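Local coordinates for protein alanine racemase (Enterococcus faecalis, PDB 3E6E) that is a two-domain enzyme of the alanine racemase family, joining an N-terminal TIM-barrel domain to a C-terminal beta-strand domain and pairing with a second copy of itself, at residues A[9-14]-A[364-369]; A[38-43]-A[64-69]; A[170-175]-A[182-187]; A[209-214]-A[230-235]. The protein carries 1 engineered substitution. All blocks are in the same frame, centred on the assembly; numbering follows the deposited sequence.

Contact 1 of 4, residues A[9-14]-A[364-369]; sequences TRLHID and QRIPRE
Leu11 and Arg368 face each other, as do His12 and Glu369, in a short parallel beta pairing that joins the two ends of the chain within the mixed sheet of the C-terminal domain. Three backbone hydrogen bonds step across it: Leu11 N to Pro367 O (3.0 Å), Glu369 N to Leu11 O (3.1 Å) and Ile13 N to Glu369 O (2.8 Å). Leu11 and Arg368 share one face of the sheet, their side chains side by side and pointing the same way. The Arg368 chain bends at chi2 (146°) and again at chi3 (-140°), which turns its guanidinium so that CD2 of Leu11 comes over one flat face; NH2 of the same group is bonded to the carbonyl of Phe362. Nearer the backbone, Arg368 CB meets Ile13 CD1 at 3.8 Å.

His12 and Glu369 occupy the other face, ring and carboxylate planes only 26° apart, and His12 CD2 touches Glu369 CB at 3.7 Å. Arg10 stretches its chain from CG to NE until the guanidinium meets the Glu369 carboxylate. OE1 sits over a face of the guanidinium, so the salt bridge is one of charge without an N-H aimed at the oxygen, and its exact placement is doubtful. Strand 249-259 flanks strand 10-12, with Leu249 against Leu11 and Thr250 against His12. At the start of the pairing, Ile366 points toward segment 9-14, and its CG2, anti to the backbone N, rests 3.8 Å from Leu11 CB.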
loop_
_atom_site.group_PDB
_atom_site.type_symbol
_atom_site.label_atom_id
_atom_site.label_comp_id
_atom_site.label_asym_id
_atom_site.label_seq_id
_atom_site.Cartn_x
_atom_site.Cartn_y
_atom_site.Cartn_z
ATOM N N THR A 9 6.515 9.375 -11.832
ATOM C CA THR A 9 6.748 9.008 -10.442
ATOM C C THR A 9 7.409 7.637 -10.406
ATOM O O THR A 9 6.771 6.630 -10.720
ATOM C CB THR A 9 5.441 8.956 -9.644
ATOM O OG1 THR A 9 4.757 10.205 -9.782
ATOM C CG2 THR A 9 5.727 8.719 -8.166
ATOM N N ARG A 10 8.682 7.604 -10.011
ATOM C CA ARG A 10 9.450 6.356 -9.959
ATOM C C ARG A 10 10.111 6.024 -8.620
ATOM O O ARG A 10 10.435 6.910 -7.815
ATOM C CB ARG A 10 10.541 6.370 -11.028
ATOM C CG ARG A 10 10.018 6.525 -12.433
ATOM C CD ARG A 10 11.092 6.186 -13.462
ATOM N NE ARG A 10 10.535 6.046 -14.805
ATOM C CZ ARG A 10 9.381 5.435 -15.070
ATOM N NH1 ARG A 10 8.658 4.913 -14.087
ATOM N NH2 ARG A 10 8.947 5.338 -16.318
ATOM N N LEU A 11 10.340 4.730 -8.409
ATOM C CA LEU A 11 10.976 4.232 -7.183
ATOM C C LEU A 11 12.320 3.567 -7.566
ATOM O O LEU A 11 12.345 2.409 -7.960
ATOM C CB LEU A 11 10.018 3.225 -6.519
ATOM C CG LEU A 11 9.943 2.990 -5.006
ATOM C CD1 LEU A 11 9.984 4.290 -4.214
ATOM C CD2 LEU A 11 8.648 2.240 -4.725
ATOM N N HIS A 12 13.424 4.309 -7.468
ATOM C CA HIS A 12 14.750 3.786 -7.836
ATOM C C HIS A 12 15.423 2.920 -6.790
ATOM O O HIS A 12 15.708 3.362 -5.674
ATOM C CB HIS A 12 15.707 4.921 -8.194
ATOM C CG HIS A 12 15.303 5.678 -9.417
ATOM N ND1 HIS A 12 14.452 6.763 -9.374
ATOM C CD2 HIS A 12 15.591 5.474 -10.727
ATOM C CE1 HIS A 12 14.231 7.194 -10.605
ATOM N NE2 HIS A 12 14.909 6.429 -11.444
ATOM N N ILE A 13 15.709 1.684 -7.169
ATOM C CA ILE A 13 16.337 0.756 -6.254
ATOM C C ILE A 13 17.796 0.560 -6.620
ATOM O O ILE A 13 18.141 0.456 -7.792
ATOM C CB ILE A 13 15.557 -0.560 -6.263
ATOM C CG1 ILE A 13 14.189 -0.301 -5.625
ATOM C CG2 ILE A 13 16.330 -1.649 -5.529
ATOM C CD1 ILE A 13 13.157 -1.364 -5.857
ATOM N N ASP A 14 18.656 0.544 -5.608
ATOM C CA ASP A 14 20.098 0.380 -5.803
ATOM C C ASP A 14 20.500 -1.023 -5.354
ATOM O O ASP A 14 20.752 -1.260 -4.166
ATOM C CB ASP A 14 20.842 1.433 -4.977
ATOM C CG ASP A 14 22.344 1.426 -5.208
ATOM O OD1 ASP A 14 23.050 2.164 -4.489
ATOM O OD2 ASP A 14 22.829 0.704 -6.103
ATOM N N GLN A 364 2.088 -0.953 -5.737
ATOM C CA GLN A 364 2.575 -1.716 -6.877
ATOM C C GLN A 364 2.646 -0.802 -8.095
ATOM O O GLN A 364 3.544 -0.926 -8.933
ATOM C CB GLN A 364 1.611 -2.875 -7.187
ATOM C CG GLN A 364 2.028 -3.742 -8.394
ATOM C CD GLN A 364 0.848 -4.322 -9.189
ATOM O OE1 GLN A 364 -0.199 -4.657 -8.632
ATOM N NE2 GLN A 364 1.033 -4.461 -10.497
ATOM N N ARG A 365 1.676 0.106 -8.188
ATOM C CA ARG A 365 1.591 1.029 -9.311
ATOM C C ARG A 365 2.841 1.860 -9.541
ATOM O O ARG A 365 3.036 2.401 -10.635
ATOM C CB ARG A 365 0.370 1.947 -9.168
ATOM C CG ARG A 365 0.075 2.436 -7.757
ATOM C CD ARG A 365 -1.209 3.270 -7.728
ATOM N NE ARG A 365 -0.917 4.691 -7.901
ATOM C CZ ARG A 365 -1.768 5.576 -8.402
ATOM N NH1 ARG A 365 -2.977 5.195 -8.794
ATOM N NH2 ARG A 365 -1.401 6.844 -8.510
ATOM N N ILE A 366 3.702 1.962 -8.536
ATOM C CA ILE A 366 4.912 2.737 -8.736
ATOM C C ILE A 366 5.994 1.853 -9.334
ATOM O O ILE A 366 6.440 0.888 -8.714
ATOM C CB ILE A 366 5.440 3.348 -7.437
ATOM C CG1 ILE A 366 4.328 4.111 -6.719
ATOM C CG2 ILE A 366 6.574 4.291 -7.757
ATOM C CD1 ILE A 366 4.813 4.952 -5.542
ATOM N N PRO A 367 6.419 2.166 -10.564
ATOM C CA PRO A 367 7.456 1.391 -11.244
ATOM C C PRO A 367 8.760 1.414 -10.457
ATOM O O PRO A 367 9.161 2.448 -9.905
ATOM C CB PRO A 367 7.582 2.093 -12.597
ATOM C CG PRO A 367 6.200 2.614 -12.828
ATOM C CD PRO A 367 5.849 3.183 -11.467
ATOM N N ARG A 368 9.426 0.271 -10.400
ATOM C CA ARG A 368 10.682 0.207 -9.680
ATOM C C ARG A 368 11.819 0.014 -10.674
ATOM O O ARG A 368 11.861 -0.979 -11.390
ATOM C CB ARG A 368 10.619 -0.915 -8.636
ATOM C CG ARG A 368 9.722 -0.549 -7.436
ATOM C CD ARG A 368 8.988 -1.762 -6.881
ATOM N NE ARG A 368 7.603 -1.460 -6.505
ATOM C CZ ARG A 368 7.217 -1.014 -5.311
ATOM N NH1 ARG A 368 8.092 -0.809 -4.347
ATOM N NH2 ARG A 368 5.945 -0.765 -5.077
ATOM N N GLU A 369 12.716 0.994 -10.736
ATOM C CA GLU A 369 13.859 0.965 -11.646
ATOM C C GLU A 369 15.090 0.379 -10.946
ATOM O O GLU A 369 15.399 0.747 -9.814
ATOM C CB GLU A 369 14.169 2.391 -12.129
ATOM C CG GLU A 369 12.968 3.165 -12.670
ATOM C CD GLU A 369 12.959 3.308 -14.185
ATOM O OE1 GLU A 369 11.963 3.838 -14.731
ATOM O OE2 GLU A 369 13.945 2.896 -14.834
#

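Contact 2 of 4, residues A[38-43]-A[64-69]; sequences VVKANG and CVALLD. With DCS (D-[3-hydroxy-2-methyl-5-phosphonooxymethyl-pyridin-4-ylmethyl]-N,O-cycloserylamide), chain D.
The carbonyl oxygen of Cys64 is approached by two donors, from the end of the adjacent strand 34-38 and the residue after it: the N-H of Val39, with N 2.9 Å from Cys64 O, and the CA-H of Val38, whose CA is 3.0 Å from that oxygen. The Val39 bond arrives nearly along the C=O axis, whereas the Val38 contact is the weaker CA-H kind. Together they close the end of a parallel pair of TIM-barrel strands, 34-38 and 62-65, where the chain leaves strand 34-38 and enters the short helix 40-44, bringing Val38 and Lys40 to the pocket. Val38 and Cys64 lie on the same face, CB to CB at 3.6 Å. Next along, Val39 CG2 meets Val65 CG1 more loosely, at 4.2 Å.

Lys40 follows directly. Its CG sits between the backbone N and the carbonyl carbon (chi1 53°), and the chain then runs extended, laying CD alongside the methyl of Ala66 (Lys40 CD to Ala66 CB 3.5 Å). A final bend at chi4 (79°) brings NZ to the bound D-[3-hydroxy-2-methyl-5-phosphonooxymethyl-pyridin-4-ylmethyl]-N,O-cycloserylamide, 3.6 Å from its C4A atom, while Val38 CG1 touches the C5A atom at 3.7 Å. Tyr267 of the second subunit hydrogen-bonds the ligand. The carboxylate of Glu70 accepts from the backbone N of Ala66. The NZ-to-C4A separation implies a non-covalent contact between Lys40 and the ligand: the aliphatic stem of the lysine lies against Ala66, and NZ, standing next to the ligand, is salt-bridged to Asp315 of the second subunit.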
loop_
_atom_site.group_PDB
_atom_site.type_symbol
_atom_site.label_atom_id
_atom_site.label_comp_id
_atom_site.label_asym_id
_atom_site.label_seq_id
_atom_site.Cartn_x
_atom_site.Cartn_y
_atom_site.Cartn_z
ATOM N N VAL A 38 15.978 -12.407 4.144
ATOM C CA VAL A 38 14.521 -12.405 4.162
ATOM C C VAL A 38 14.089 -11.333 3.170
ATOM O O VAL A 38 14.467 -10.167 3.308
ATOM C CB VAL A 38 13.987 -12.105 5.582
ATOM C CG1 VAL A 38 14.910 -11.160 6.290
ATOM C CG2 VAL A 38 12.597 -11.523 5.508
ATOM N N VAL A 39 13.324 -11.745 2.158
ATOM C CA VAL A 39 12.855 -10.839 1.114
ATOM C C VAL A 39 11.344 -10.857 0.920
ATOM O O VAL A 39 10.859 -10.756 -0.212
ATOM C CB VAL A 39 13.499 -11.169 -0.250
ATOM C CG1 VAL A 39 15.014 -11.026 -0.170
ATOM C CG2 VAL A 39 13.097 -12.574 -0.682
ATOM N N LYS A 40 10.600 -10.989 2.012
ATOM C CA LYS A 40 9.141 -11.001 1.933
ATOM C C LYS A 40 8.596 -9.614 1.638
ATOM O O LYS A 40 9.361 -8.648 1.529
ATOM C CB LYS A 40 8.529 -11.508 3.244
ATOM C CG LYS A 40 8.983 -10.794 4.512
ATOM C CD LYS A 40 8.322 -11.470 5.696
ATOM C CE LYS A 40 8.829 -10.963 7.029
ATOM N NZ LYS A 40 8.234 -9.675 7.414
ATOM N N ALA A 41 7.270 -9.521 1.541
ATOM C CA ALA A 41 6.585 -8.268 1.235
ATOM C C ALA A 41 7.291 -7.633 0.031
ATOM O O ALA A 41 7.708 -6.468 0.058
ATOM C CB ALA A 41 6.622 -7.341 2.441
ATOM N N ASN A 42 7.422 -8.445 -1.015
ATOM C CA ASN A 42 8.082 -8.069 -2.253
ATOM C C ASN A 42 9.402 -7.354 -2.009
ATOM O O ASN A 42 9.623 -6.241 -2.494
ATOM C CB ASN A 42 7.176 -7.188 -3.122
ATOM C CG ASN A 42 7.732 -7.008 -4.520
ATOM O OD1 ASN A 42 8.198 -7.968 -5.136
ATOM N ND2 ASN A 42 7.687 -5.782 -5.030
ATOM N N GLY A 43 10.281 -8.002 -1.255
ATOM C CA GLY A 43 11.568 -7.408 -0.978
ATOM C C GLY A 43 11.466 -6.158 -0.132
ATOM O O GLY A 43 12.287 -5.252 -0.266
ATOM N N CYS A 64 14.389 -16.252 3.273
ATOM C CA CYS A 64 13.229 -16.249 4.163
ATOM C C CYS A 64 12.116 -15.383 3.597
ATOM O O CYS A 64 12.351 -14.250 3.183
ATOM C CB CYS A 64 13.610 -15.699 5.531
ATOM S SG CYS A 64 14.940 -16.585 6.361
ATOM N N VAL A 65 10.907 -15.923 3.587
ATOM C CA VAL A 65 9.744 -15.208 3.092
ATOM C C VAL A 65 8.623 -15.495 4.072
ATOM O O VAL A 65 8.788 -16.308 4.979
ATOM C CB VAL A 65 9.317 -15.695 1.688
ATOM C CG1 VAL A 65 10.434 -15.462 0.692
ATOM C CG2 VAL A 65 8.935 -17.172 1.749
ATOM N N ALA A 66 7.483 -14.842 3.892
ATOM C CA ALA A 66 6.352 -15.057 4.783
ATOM C C ALA A 66 5.313 -15.993 4.201
ATOM O O ALA A 66 4.655 -16.716 4.940
ATOM C CB ALA A 66 5.697 -13.738 5.114
ATOM N N LEU A 67 5.173 -15.983 2.878
ATOM C CA LEU A 67 4.156 -16.795 2.226
ATOM C C LEU A 67 4.619 -17.846 1.225
ATOM O O LEU A 67 5.585 -17.649 0.485
ATOM C CB LEU A 67 3.156 -15.876 1.532
ATOM C CG LEU A 67 2.809 -14.592 2.279
ATOM C CD1 LEU A 67 1.742 -13.857 1.502
ATOM C CD2 LEU A 67 2.320 -14.907 3.675
ATOM N N LEU A 68 3.903 -18.965 1.203
ATOM C CA LEU A 68 4.214 -20.033 0.283
ATOM C C LEU A 68 4.287 -19.432 -1.114
ATOM O O LEU A 68 5.153 -19.783 -1.916
ATOM C CB LEU A 68 3.129 -21.105 0.344
ATOM C CG LEU A 68 3.271 -22.203 -0.708
ATOM C CD1 LEU A 68 4.730 -22.670 -0.801
ATOM C CD2 LEU A 68 2.346 -23.354 -0.355
ATOM N N ASP A 69 3.375 -18.506 -1.387
ATOM C CA ASP A 69 3.321 -17.828 -2.676
ATOM C C ASP A 69 4.649 -17.149 -2.961
ATOM O O ASP A 69 5.215 -17.306 -4.041
ATOM C CB ASP A 69 2.233 -16.764 -2.671
ATOM C CG ASP A 69 0.882 -17.320 -2.333
ATOM O OD1 ASP A 69 0.186 -17.810 -3.245
ATOM O OD2 ASP A 69 0.518 -17.273 -1.141
HETATM N N1 DCS D . 12.973 -13.550 11.209
HETATM C C2 DCS D . 11.555 -13.602 11.412
HETATM C C2A DCS D . 10.897 -14.819 12.034
HETATM C C3 DCS D . 10.806 -12.487 11.021
HETATM O O3 DCS D . 9.463 -12.456 11.175
HETATM C C4 DCS D . 11.495 -11.350 10.433
HETATM C C4A DCS D . 10.696 -10.132 10.012
HETATM C C5 DCS D . 12.950 -11.400 10.272
HETATM C C6 DCS D . 13.643 -12.493 10.660
HETATM C C5A DCS D . 13.755 -10.269 9.681
HETATM O O4P DCS D . 13.694 -9.152 10.572
HETATM P P DCS D . 14.405 -7.746 10.337
HETATM O O1P DCS D . 15.830 -8.008 10.280
HETATM O O2P DCS D . 13.900 -7.163 9.098
HETATM O O3P DCS D . 14.088 -6.899 11.482
HETATM N N DCS D . 9.933 -9.568 11.196
HETATM C CA DCS D . 9.118 -8.435 11.055
HETATM C C DCS D . 7.693 -8.442 11.000
HETATM O O DCS D . 6.895 -9.548 11.041
HETATM N ND DCS D . 7.273 -7.203 10.906
HETATM O OG DCS D . 8.371 -6.368 10.891
HETATM C CB DCS D . 9.487 -7.122 10.979
#

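Contact 3 of 4, residues A[170-175]-A[182-187]; sequences FSTADE and EKQAGR
The backbone is extended at Phe170, bends at Ser171 and enters a type I turn from Thr172 to Glu175, passing the side of helix 179-193 with the CA atoms of Phe170 and Gln184 7.0 Å apart. This is the loop after barrel strand 165-167, folded back on the helix that follows it. Phe170 carries CG anti to its carbonyl carbon (chi1 -67°), which sends the ring to the helix, and Gln184 extends beyond its own CG so that the two side chains slide past each other in opposite directions. Phe170 CE1 meets Gln184 CB at 3.7 Å. Ala185 N lies at the edge of the same ring, near its plane, 3.9 Å from Phe170 CE1, and Phe181 stacks on the ring from elsewhere on this helix.

The amide of Gln184 ends beside the backbone N and the hydroxyl of Ser171. Backbone hydrogen bonds link Ser171 to the second subunit, whose Gly266 packs against it. The contact is thus divided by chemistry: the aliphatic stem of Gln184 serves the aromatic ring, while its polar head is brought to the polar atoms of the loop close to the subunit interface.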
loop_
_atom_site.group_PDB
_atom_site.type_symbol
_atom_site.label_atom_id
_atom_site.label_comp_id
_atom_site.label_asym_id
_atom_site.label_seq_id
_atom_site.Cartn_x
_atom_site.Cartn_y
_atom_site.Cartn_z
ATOM N N PHE A 170 13.412 -12.518 18.253
ATOM C CA PHE A 170 13.428 -11.539 19.325
ATOM C C PHE A 170 12.439 -10.391 19.090
ATOM O O PHE A 170 12.125 -10.058 17.935
ATOM C CB PHE A 170 14.842 -11.006 19.479
ATOM C CG PHE A 170 15.823 -12.035 19.968
ATOM C CD1 PHE A 170 15.896 -12.353 21.319
ATOM C CD2 PHE A 170 16.699 -12.656 19.081
ATOM C CE1 PHE A 170 16.831 -13.262 21.781
ATOM C CE2 PHE A 170 17.635 -13.573 19.541
ATOM C CZ PHE A 170 17.705 -13.874 20.893
ATOM N N SER A 171 11.953 -9.797 20.180
ATOM C CA SER A 171 11.004 -8.705 20.067
ATOM C C SER A 171 11.573 -7.379 20.529
ATOM O O SER A 171 10.983 -6.334 20.272
ATOM C CB SER A 171 9.741 -9.004 20.873
ATOM O OG SER A 171 9.997 -9.000 22.270
ATOM N N THR A 172 12.721 -7.421 21.201
ATOM C CA THR A 172 13.358 -6.214 21.722
ATOM C C THR A 172 14.837 -6.094 21.401
ATOM O O THR A 172 15.548 -5.352 22.067
ATOM C CB THR A 172 13.226 -6.139 23.263
ATOM O OG1 THR A 172 13.780 -7.325 23.845
ATOM C CG2 THR A 172 11.773 -6.021 23.664
ATOM N N ALA A 173 15.302 -6.802 20.378
ATOM C CA ALA A 173 16.720 -6.774 20.016
ATOM C C ALA A 173 17.237 -5.412 19.590
ATOM O O ALA A 173 18.432 -5.150 19.683
ATOM C CB ALA A 173 16.993 -7.783 18.918
ATOM N N ASP A 174 16.352 -4.544 19.114
ATOM C CA ASP A 174 16.790 -3.221 18.679
ATOM C C ASP A 174 16.621 -2.187 19.780
ATOM O O ASP A 174 16.756 -0.991 19.538
ATOM C CB ASP A 174 16.009 -2.781 17.438
ATOM C CG ASP A 174 14.548 -2.508 17.735
ATOM O OD1 ASP A 174 13.872 -3.383 18.322
ATOM O OD2 ASP A 174 14.069 -1.418 17.383
ATOM N N GLU A 175 16.336 -2.652 20.993
ATOM C CA GLU A 175 16.140 -1.753 22.127
ATOM C C GLU A 175 17.429 -1.569 22.931
ATOM O O GLU A 175 18.231 -2.492 23.053
ATOM C CB GLU A 175 15.039 -2.304 23.029
ATOM C CG GLU A 175 14.083 -1.254 23.592
ATOM C CD GLU A 175 13.005 -0.839 22.597
ATOM O OE1 GLU A 175 12.365 -1.729 21.993
ATOM O OE2 GLU A 175 12.792 0.378 22.433
ATOM N N GLU A 182 17.825 -10.601 26.846
ATOM C CA GLU A 182 18.524 -11.582 27.652
ATOM C C GLU A 182 17.576 -12.691 28.084
ATOM O O GLU A 182 17.919 -13.870 28.032
ATOM C CB GLU A 182 19.137 -10.888 28.869
ATOM C CG GLU A 182 20.627 -10.602 28.681
ATOM C CD GLU A 182 21.116 -9.335 29.362
ATOM O OE1 GLU A 182 20.894 -9.168 30.579
ATOM O OE2 GLU A 182 21.748 -8.513 28.664
ATOM N N LYS A 183 16.370 -12.303 28.489
ATOM C CA LYS A 183 15.356 -13.262 28.912
ATOM C C LYS A 183 15.057 -14.244 27.784
ATOM O O LYS A 183 15.120 -15.457 27.980
ATOM C CB LYS A 183 14.074 -12.535 29.326
ATOM C CG LYS A 183 12.904 -13.452 29.644
ATOM C CD LYS A 183 11.708 -12.684 30.213
ATOM C CE LYS A 183 12.047 -12.026 31.561
ATOM N NZ LYS A 183 10.844 -11.509 32.305
ATOM N N GLN A 184 14.745 -13.730 26.600
ATOM C CA GLN A 184 14.446 -14.620 25.482
ATOM C C GLN A 184 15.622 -15.536 25.215
ATOM O O GLN A 184 15.445 -16.726 25.003
ATOM C CB GLN A 184 14.093 -13.833 24.215
ATOM C CG GLN A 184 12.738 -13.132 24.292
ATOM C CD GLN A 184 12.297 -12.562 22.964
ATOM O OE1 GLN A 184 12.035 -13.303 22.015
ATOM N NE2 GLN A 184 12.211 -11.236 22.890
ATOM N N ALA A 185 16.824 -14.982 25.237
ATOM C CA ALA A 185 18.010 -15.788 25.006
ATOM C C ALA A 185 18.039 -16.933 26.026
ATOM O O ALA A 185 18.323 -18.088 25.683
ATOM C CB ALA A 185 19.254 -14.924 25.134
ATOM N N GLY A 186 17.732 -16.600 27.277
ATOM C CA GLY A 186 17.709 -17.600 28.324
ATOM C C GLY A 186 16.755 -18.738 28.000
ATOM O O GLY A 186 17.170 -19.892 27.922
ATOM N N ARG A 187 15.480 -18.419 27.798
ATOM C CA ARG A 187 14.476 -19.425 27.480
ATOM C C ARG A 187 14.879 -20.290 26.288
ATOM O O ARG A 187 14.545 -21.471 26.231
ATOM C CB ARG A 187 13.121 -18.769 27.183
ATOM C CG ARG A 187 12.439 -18.075 28.368
ATOM C CD ARG A 187 11.082 -17.494 27.950
ATOM N NE ARG A 187 10.425 -16.746 29.026
ATOM C CZ ARG A 187 9.239 -16.143 28.911
ATOM N NH1 ARG A 187 8.571 -16.194 27.764
ATOM N NH2 ARG A 187 8.713 -15.500 29.947
#

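Contact 4 of 4, residues A[209-214]-A[230-235]; sequences TALWHP and LNPSGN
Leu211 and Trp212 both hold CG anti to their carbonyl carbons (chi1 -66° and -57°), and these rotamers direct the two side chains from the end of helix 207-212 onto Pro232. The proline ring is met at one atom by both: its CG lies 3.3 Å from Leu211 CD1 and 3.4 Å from Trp212 CH2. Each pair crosses at a slant, and the packing is close. The indole also leans on its own neighbour, since Leu211 CB sits 3.9 Å above the plane, over the centre of one face of the Trp212 ring.

Two other groups of the loop meet the far end of the indole. Asn231 OD1 lies at the ring edge, near its plane and 3.7 Å from Trp212 CH2, and Ser233 CB touches the same carbon at 3.7 Å. Asn231 places its CG anti to the backbone N (chi1 -177°), which folds the amide over the next residues. There OD1 accepts from Ser233 OG at 2.9 Å, with the donor tilted from the carbonyl plane. It also takes the backbone N of Ser233 in an arrangement that fits an Asx turn, although the placing of that nitrogen is less certain. Ser233 OG is also bonded to the backbone N of Leu237.

The indole N-H is satisfied by the carbonyl of Ala238, farther along the same loop. The contact thus packs the loop between strands 220-223 and 249-259 against the end of helix 207-212, with Tyr223 of strand 220-223 touching Leu211 and helix 344-351 reached by Leu230 and Asn235.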
loop_
_atom_site.group_PDB
_atom_site.type_symbol
_atom_site.label_atom_id
_atom_site.label_comp_id
_atom_site.label_asym_id
_atom_site.label_seq_id
_atom_site.Cartn_x
_atom_site.Cartn_y
_atom_site.Cartn_z
ATOM N N THR A 209 19.497 -7.966 16.221
ATOM C CA THR A 209 20.357 -8.834 17.038
ATOM C C THR A 209 21.751 -8.993 16.455
ATOM O O THR A 209 22.731 -8.931 17.187
ATOM C CB THR A 209 19.748 -10.265 17.276
ATOM O OG1 THR A 209 20.219 -11.165 16.276
ATOM C CG2 THR A 209 18.224 -10.239 17.232
ATOM N N ALA A 210 21.834 -9.171 15.137
ATOM C CA ALA A 210 23.120 -9.337 14.464
ATOM C C ALA A 210 24.028 -8.129 14.638
ATOM O O ALA A 210 25.225 -8.260 14.880
ATOM C CB ALA A 210 22.905 -9.607 12.980
ATOM N N LEU A 211 23.454 -6.944 14.505
ATOM C CA LEU A 211 24.233 -5.735 14.649
ATOM C C LEU A 211 24.702 -5.518 16.082
ATOM O O LEU A 211 25.905 -5.457 16.343
ATOM C CB LEU A 211 23.408 -4.539 14.174
ATOM C CG LEU A 211 23.086 -4.531 12.671
ATOM C CD1 LEU A 211 22.079 -3.455 12.375
ATOM C CD2 LEU A 211 24.360 -4.309 11.862
ATOM N N TRP A 212 23.758 -5.445 17.013
ATOM C CA TRP A 212 24.077 -5.170 18.420
ATOM C C TRP A 212 24.293 -6.324 19.410
ATOM O O TRP A 212 24.778 -6.102 20.518
ATOM C CB TRP A 212 23.016 -4.215 18.973
ATOM C CG TRP A 212 22.934 -2.945 18.174
ATOM C CD1 TRP A 212 23.871 -1.952 18.110
ATOM C CD2 TRP A 212 21.893 -2.570 17.267
ATOM N NE1 TRP A 212 23.476 -0.979 17.212
ATOM C CE2 TRP A 212 22.267 -1.336 16.682
ATOM C CE3 TRP A 212 20.683 -3.158 16.886
ATOM C CZ2 TRP A 212 21.473 -0.683 15.743
ATOM C CZ3 TRP A 212 19.888 -2.504 15.943
ATOM C CH2 TRP A 212 20.291 -1.279 15.387
ATOM N N HIS A 213 23.938 -7.546 19.028
ATOM C CA HIS A 213 24.120 -8.709 19.903
ATOM C C HIS A 213 24.827 -9.808 19.112
ATOM O O HIS A 213 24.383 -10.953 19.078
ATOM C CB HIS A 213 22.761 -9.226 20.370
ATOM C CG HIS A 213 22.041 -8.303 21.296
ATOM N ND1 HIS A 213 20.854 -7.692 20.959
ATOM C CD2 HIS A 213 22.302 -7.939 22.572
ATOM C CE1 HIS A 213 20.410 -6.995 21.990
ATOM N NE2 HIS A 213 21.271 -7.130 22.983
ATOM N N PRO A 214 25.954 -9.470 18.477
ATOM C CA PRO A 214 26.730 -10.411 17.669
ATOM C C PRO A 214 27.222 -11.684 18.355
ATOM O O PRO A 214 27.617 -12.626 17.672
ATOM C CB PRO A 214 27.876 -9.541 17.155
ATOM C CG PRO A 214 28.129 -8.644 18.310
ATOM C CD PRO A 214 26.728 -8.239 18.712
ATOM N N LEU A 230 18.728 0.261 6.142
ATOM C CA LEU A 230 17.942 1.000 7.111
ATOM C C LEU A 230 18.204 0.574 8.538
ATOM O O LEU A 230 18.113 -0.610 8.874
ATOM C CB LEU A 230 16.463 0.851 6.778
ATOM C CG LEU A 230 16.160 1.238 5.326
ATOM C CD1 LEU A 230 14.724 0.932 4.997
ATOM C CD2 LEU A 230 16.476 2.712 5.119
ATOM N N ASN A 231 18.532 1.553 9.375
ATOM C CA ASN A 231 18.825 1.311 10.780
ATOM C C ASN A 231 17.676 0.546 11.406
ATOM O O ASN A 231 16.625 1.107 11.669
ATOM C CB ASN A 231 19.011 2.626 11.509
ATOM C CG ASN A 231 19.377 2.429 12.944
ATOM O OD1 ASN A 231 18.766 1.620 13.648
ATOM N ND2 ASN A 231 20.378 3.166 13.404
ATOM N N PRO A 232 17.878 -0.750 11.671
ATOM C CA PRO A 232 16.827 -1.577 12.264
ATOM C C PRO A 232 16.256 -1.100 13.586
ATOM O O PRO A 232 15.425 -1.781 14.168
ATOM C CB PRO A 232 17.485 -2.952 12.365
ATOM C CG PRO A 232 18.915 -2.625 12.579
ATOM C CD PRO A 232 19.159 -1.480 11.614
ATOM N N SER A 233 16.688 0.060 14.071
ATOM C CA SER A 233 16.145 0.571 15.325
ATOM C C SER A 233 15.668 2.009 15.177
ATOM O O SER A 233 15.483 2.719 16.172
ATOM C CB SER A 233 17.188 0.507 16.437
ATOM O OG SER A 233 18.053 1.624 16.409
ATOM N N GLY A 234 15.468 2.435 13.936
ATOM C CA GLY A 234 15.027 3.791 13.692
ATOM C C GLY A 234 16.181 4.754 13.878
ATOM O O GLY A 234 16.893 5.062 12.919
ATOM N N ASN A 235 16.363 5.229 15.111
ATOM C CA ASN A 235 17.446 6.153 15.440
ATOM C C ASN A 235 17.884 6.005 16.905
ATOM O O ASN A 235 18.531 6.891 17.467
ATOM C CB ASN A 235 17.002 7.596 15.150
ATOM C CG ASN A 235 17.983 8.347 14.236
ATOM O OD1 ASN A 235 17.698 9.454 13.763
ATOM N ND2 ASN A 235 19.145 7.743 13.995
#

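In the fold
Contacts 3 and 4 adjoin, their centres 13 Å apart: Thr209 CG2 lies 3.2 Å from Ala173 CB and 3.4 Å from Phe170 CD2, so loop 170-175 packs against helix 207-212. Contact 2 touches the bound cycloserylamide ligand directly, while the side chains of Pro232 and Phe170 stand about 5 and 9 Å from a bound copy. Contact 1 belongs to the other domain; its nearest atoms come within about 5 Å of contact 2 without touching (centres 19 Å apart), and the side chain of Thr9 is about 13 Å from a bound ligand. Contacts 1, 2 and 3 all touch the second subunit; Arg365, in segment 364-369 but not part of the pairing, forms a salt bridge with Glu70 of that subunit.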